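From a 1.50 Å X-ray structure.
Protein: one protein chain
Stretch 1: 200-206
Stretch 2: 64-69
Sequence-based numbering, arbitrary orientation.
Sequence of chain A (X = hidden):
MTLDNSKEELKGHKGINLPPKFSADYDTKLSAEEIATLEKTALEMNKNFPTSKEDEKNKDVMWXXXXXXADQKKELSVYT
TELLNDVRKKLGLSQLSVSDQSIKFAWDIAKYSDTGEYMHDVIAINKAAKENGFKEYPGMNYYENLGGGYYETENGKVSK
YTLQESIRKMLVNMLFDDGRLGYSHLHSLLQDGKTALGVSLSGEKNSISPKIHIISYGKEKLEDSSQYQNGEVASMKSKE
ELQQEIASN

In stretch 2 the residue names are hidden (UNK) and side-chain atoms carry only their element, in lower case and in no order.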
ATOM      1  N   SER A 200       7.690  -1.475   1.172  1.00 15.88           N
ATOM      2  CA  SER A 200       9.089  -1.377   0.743  1.00 15.70           C
ATOM      3  C   SER A 200       9.145  -1.076  -0.752  1.00 16.38           C
ATOM      4  O   SER A 200       8.126  -1.068  -1.451  1.00 16.10           O
ATOM      5  CB  SER A 200       9.803  -2.649   1.071  1.00 15.55           C
ATOM      6  OG  SER A 200       9.099  -3.758   0.515  1.00 15.07           O
ATOM      7  N   LEU A 201      10.366  -0.872  -1.203  1.00 16.68           N
ATOM      8  CA  LEU A 201      10.670  -0.416  -2.577  1.00 17.24           C
ATOM      9  C   LEU A 201      11.864  -1.238  -3.073  1.00 17.73           C
ATOM     10  O   LEU A 201      12.735  -1.564  -2.262  1.00 18.35           O
ATOM     11  CB  LEU A 201      11.095   1.057  -2.554  1.00 18.43           C
ATOM     12  CG  LEU A 201      10.129   2.052  -1.921  1.00 18.16           C
ATOM     13  CD1 LEU A 201      10.786   3.437  -1.842  1.00 19.13           C
ATOM     14  CD2 LEU A 201       8.830   2.092  -2.674  1.00 18.81           C
ATOM     15  N   SER A 202      11.913  -1.548  -4.357  1.00 18.11           N
ATOM     16  CA  SER A 202      13.096  -2.244  -4.903  1.00 19.17           C
ATOM     17  C   SER A 202      13.327  -1.777  -6.340  1.00 21.14           C
ATOM     18  O   SER A 202      12.379  -1.297  -7.004  1.00 20.83           O
ATOM     19  CB  SER A 202      12.973  -3.744  -4.795  1.00 18.75           C
ATOM     20  OG  SER A 202      11.979  -4.299  -5.629  1.00 18.64           O
ATOM     21  N   GLY A 203      14.554  -2.016  -6.786  1.00 21.69           N
ATOM     22  CA  GLY A 203      14.892  -1.646  -8.155  1.00 23.81           C
ATOM     23  C   GLY A 203      16.374  -1.367  -8.262  1.00 26.10           C
ATOM     24  O   GLY A 203      16.941  -0.856  -7.305  1.00 27.85           O
ATOM     25  N   GLU A 204      16.892  -1.575  -9.454  1.00 29.64           N
ATOM     26  CA  GLU A 204      18.260  -1.167  -9.833  1.00 33.41           C
ATOM     27  C   GLU A 204      18.314   0.353  -9.873  1.00 36.46           C
ATOM     28  O   GLU A 204      17.281   0.976 -10.022  1.00 32.71           O
ATOM     29  CB  GLU A 204      18.622  -1.726 -11.207  1.00 36.33           C
ATOM     30  CG  GLU A 204      18.741  -3.227 -11.229  1.00 37.05           C
ATOM     31  CD  GLU A 204      19.756  -3.771 -10.235  1.00 40.17           C
ATOM     32  OE1 GLU A 204      20.851  -3.134 -10.077  1.00 43.62           O
ATOM     33  OE2 GLU A 204      19.470  -4.836  -9.629  1.00 37.83           O
ATOM     34  N   LYS A 205      19.520   0.903  -9.804  1.00 38.94           N
ATOM     35  CA  LYS A 205      19.802   2.343  -9.627  1.00 44.62           C
ATOM     36  C   LYS A 205      19.188   3.128 -10.778  1.00 44.79           C
ATOM     37  O   LYS A 205      18.735   4.280 -10.561  1.00 47.72           O
ATOM     38  CB  LYS A 205      21.322   2.553  -9.604  1.00 49.20           C
ATOM     39  CG  LYS A 205      21.950   2.504  -8.218  1.00 53.55           C
ATOM     40  CD  LYS A 205      22.384   3.883  -7.744  1.00 58.56           C
ATOM     41  CE  LYS A 205      23.383   3.857  -6.600  1.00 60.90           C
ATOM     42  NZ  LYS A 205      23.999   5.195  -6.417  1.00 63.96           N
ATOM     43  N   ASN A 206      19.221   2.535 -11.969  1.00 43.28           N
ATOM     44  CA  ASN A 206      18.741   3.174 -13.203  1.00 44.32           C
ATOM     45  C   ASN A 206      17.755   2.166 -13.770  1.00 45.28           C
ATOM     46  O   ASN A 206      18.203   1.140 -14.342  1.00 49.29           O
ATOM     47  CB  ASN A 206      19.915   3.636 -14.074  1.00 48.15           C
ATOM     48  CG  ASN A 206      20.800   4.655 -13.367  1.00 48.70           C
ATOM     49  OD1 ASN A 206      20.393   5.794 -13.121  1.00 48.76           O
ATOM     50  ND2 ASN A 206      22.036   4.279 -13.061  1.00 53.00           N
ATOM     51  N   UNK A  64      16.790   7.870  -1.409  1.00 38.20           N
ATOM     52  CA  UNK A  64      17.563   6.812  -2.087  1.00 39.79           C
ATOM     53  C   UNK A  64      16.852   5.504  -1.748  1.00 35.97           C
ATOM     54  O   UNK A  64      16.949   5.119  -0.619  1.00 39.97           O
ATOM     55  c   UNK A  64      19.992   6.053  -2.358  1.00 47.48           C
ATOM     56  o   UNK A  64      19.533   5.040  -2.950  1.00 46.47           O
ATOM     57  o   UNK A  64      21.212   6.413  -2.351  1.00 53.44           O
ATOM     58  c   UNK A  64      19.013   6.923  -1.604  1.00 44.35           C
ATOM     59  N   UNK A  65      16.123   4.884  -2.680  1.00 36.18           N
ATOM     60  CA  UNK A  65      15.159   3.770  -2.400  1.00 35.24           C
ATOM     61  C   UNK A  65      15.911   2.560  -1.817  1.00 38.89           C
ATOM     62  O   UNK A  65      15.273   1.815  -1.115  1.00 38.22           O
ATOM     63  c   UNK A  65      14.306   3.388  -3.626  1.00 34.77           C
ATOM     64  c   UNK A  65      14.234   1.884  -5.691  1.00 34.80           C
ATOM     65  c   UNK A  65      13.574   4.603  -4.156  1.00 34.01           C
ATOM     66  c   UNK A  65      15.106   2.698  -4.741  1.00 35.48           C
ATOM     67  N   UNK A  66      17.214   2.400  -2.077  1.00 44.07           N
ATOM     68  CA  UNK A  66      18.037   1.303  -1.478  1.00 47.13           C
ATOM     69  C   UNK A  66      18.924   1.846  -0.343  1.00 46.81           C
ATOM     70  O   UNK A  66      19.999   1.277  -0.100  1.00 50.55           O
ATOM     71  c   UNK A  66      18.908   0.630  -2.545  1.00 49.27           C
ATOM     72  o   UNK A  66      19.085  -1.965  -4.941  1.00 51.36           O
ATOM     73  c   UNK A  66      18.158  -0.267  -3.526  1.00 50.95           C
ATOM     74  n   UNK A  66      19.774   0.145  -5.288  1.00 48.79           N
ATOM     75  c   UNK A  66      19.053  -0.767  -4.644  1.00 51.21           C
ATOM     76  N   UNK A  67      18.547   2.926   0.325  1.00 46.09           N
ATOM     77  CA  UNK A  67      19.375   3.566   1.383  1.00 45.26           C
ATOM     78  C   UNK A  67      18.475   4.270   2.400  1.00 40.94           C
ATOM     79  O   UNK A  67      18.923   5.228   3.075  1.00 42.18           O
ATOM     80  c   UNK A  67      22.604   4.138   1.956  1.00 59.14           C
ATOM     81  n   UNK A  67      23.884   3.930   1.500  1.00 61.06           N
ATOM     82  c   UNK A  67      20.341   4.571   0.738  1.00 52.14           C
ATOM     83  c   UNK A  67      21.805   4.291   0.874  1.00 56.48           C
ATOM     84  c   UNK A  67      23.877   3.993   0.162  1.00 60.26           C
ATOM     85  n   UNK A  67      22.641   4.222  -0.231  1.00 59.91           N
ATOM     86  N   UNK A  68      17.206   3.889   2.486  1.00 36.44           N
ATOM     87  CA  UNK A  68      16.304   4.741   3.283  1.00 33.16           C
ATOM     88  C   UNK A  68      16.708   4.558   4.735  1.00 31.22           C
ATOM     89  O   UNK A  68      16.974   3.386   5.131  1.00 29.98           O
ATOM     90  c   UNK A  68      14.462   5.944   1.208  1.00 30.55           C
ATOM     91  c   UNK A  68      12.678   4.310   1.969  1.00 26.86           C
ATOM     92  c   UNK A  68      14.845   4.339   3.133  1.00 28.99           C
ATOM     93  c   UNK A  68      14.174   4.548   1.785  1.00 29.30           C
ATOM     94  N   UNK A  69      16.609   5.632   5.496  1.00 30.76           N
ATOM     95  CA  UNK A  69      16.811   5.627   6.962  1.00 30.52           C
ATOM     96  C   UNK A  69      15.646   4.887   7.610  1.00 30.21           C
ATOM     97  O   UNK A  69      14.568   4.714   6.960  1.00 26.09           O
ATOM     98  o   UNK A  69      15.662   7.685   7.503  1.00 32.29           O
ATOM     99  c   UNK A  69      16.921   7.028   7.507  1.00 32.29           C
TER
HETATM  100  O   HOH W   1      15.406  -0.701  -2.087  1.00 50.86           O
HETATM  101  O   HOH W   2      16.592  -2.977  -4.848  1.00 28.33           O

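Position 64 carries two side-chain carbons, the second bonded to two oxygens. The side chain makes no contact with stretch 1: its nearest approach is one of these oxygens, 5.1 Å from NZ of Lys-205. A carboxylate on a single methylene identifies Asp-64. Its backbone O accepts a hydrogen bond from the backbone N of position 67 at 2.9 Å, closing a type I turn.

Position 65 has four side-chain carbons and no heteroatom. The fork lies at the beta carbon, and one arm is two carbons long, the other one. The short-arm carbon lies 3.8 Å from CD1 of Leu-201, and the terminal carbon of the long arm lies 3.8 Å from C of Ser-202 and 4.1 Å from N of Gly-203. The residue is Ile-65, with chi1 p and chi2 t, its CA-to-CB bond directed toward stretch 1. The atoms in question are therefore CG2 for the short arm and CD1 for the long one.

At position 66 three carbons run in a line, the third bearing one oxygen and one nitrogen. The CA-to-CB bond points sideways, but the extended chain (chi2 173°) brings the amide nearer: its oxygen sits 3.4 Å from O of Gly-203, and its nitrogen lies 4.3 Å from CG of Lys-205. A primary amide on two methylenes makes this Gln-66. OE1 and the carbonyl O of Gly-203 are both acceptors, so no hydrogen bond joins them.

Position 67 shows one carbon followed by a five-membered ring of three carbons and two nitrogens, which does not reach stretch 1. The ring is an imidazole: His-67. Its ND1 makes a weak hydrogen bond to OD2 of Asp-64, 3.4 Å long with an angle of 129°, across the turn.

Position 68 again has four carbons, now forked at the second. One terminal carbon is 4.3 Å from CD1 of Leu-201. This is Leu-68, and that carbon is its CD1.

Position 69 has one carbon and one oxygen, out of reach of stretch 1: Ser-69. It occupies the N-cap position of the helix that follows.

The contact buries 316 Å² without a direct hydrogen bond. Leu-201 packs against Ile-65 and Leu-68. At Gly-203 an ideal CB would sit at contact distance, 3.7 Å from CD1 of Ile-65; the call for glycine comes from the backbone angles (153/153), at which a CB would be jammed against the carbonyl O of Ser-202. Two waters supply the polar links. Water 1 donates to O of Ile-65 (2.7 Å) and O of Leu-201 (2.8 Å), bridging two carbonyls. Water 2 donates to OE1 of Gln-66 (2.7 Å) and accepts from N of Gly-203 (3.0 Å).

Stretch 2, residues 64-69: DIQHLS
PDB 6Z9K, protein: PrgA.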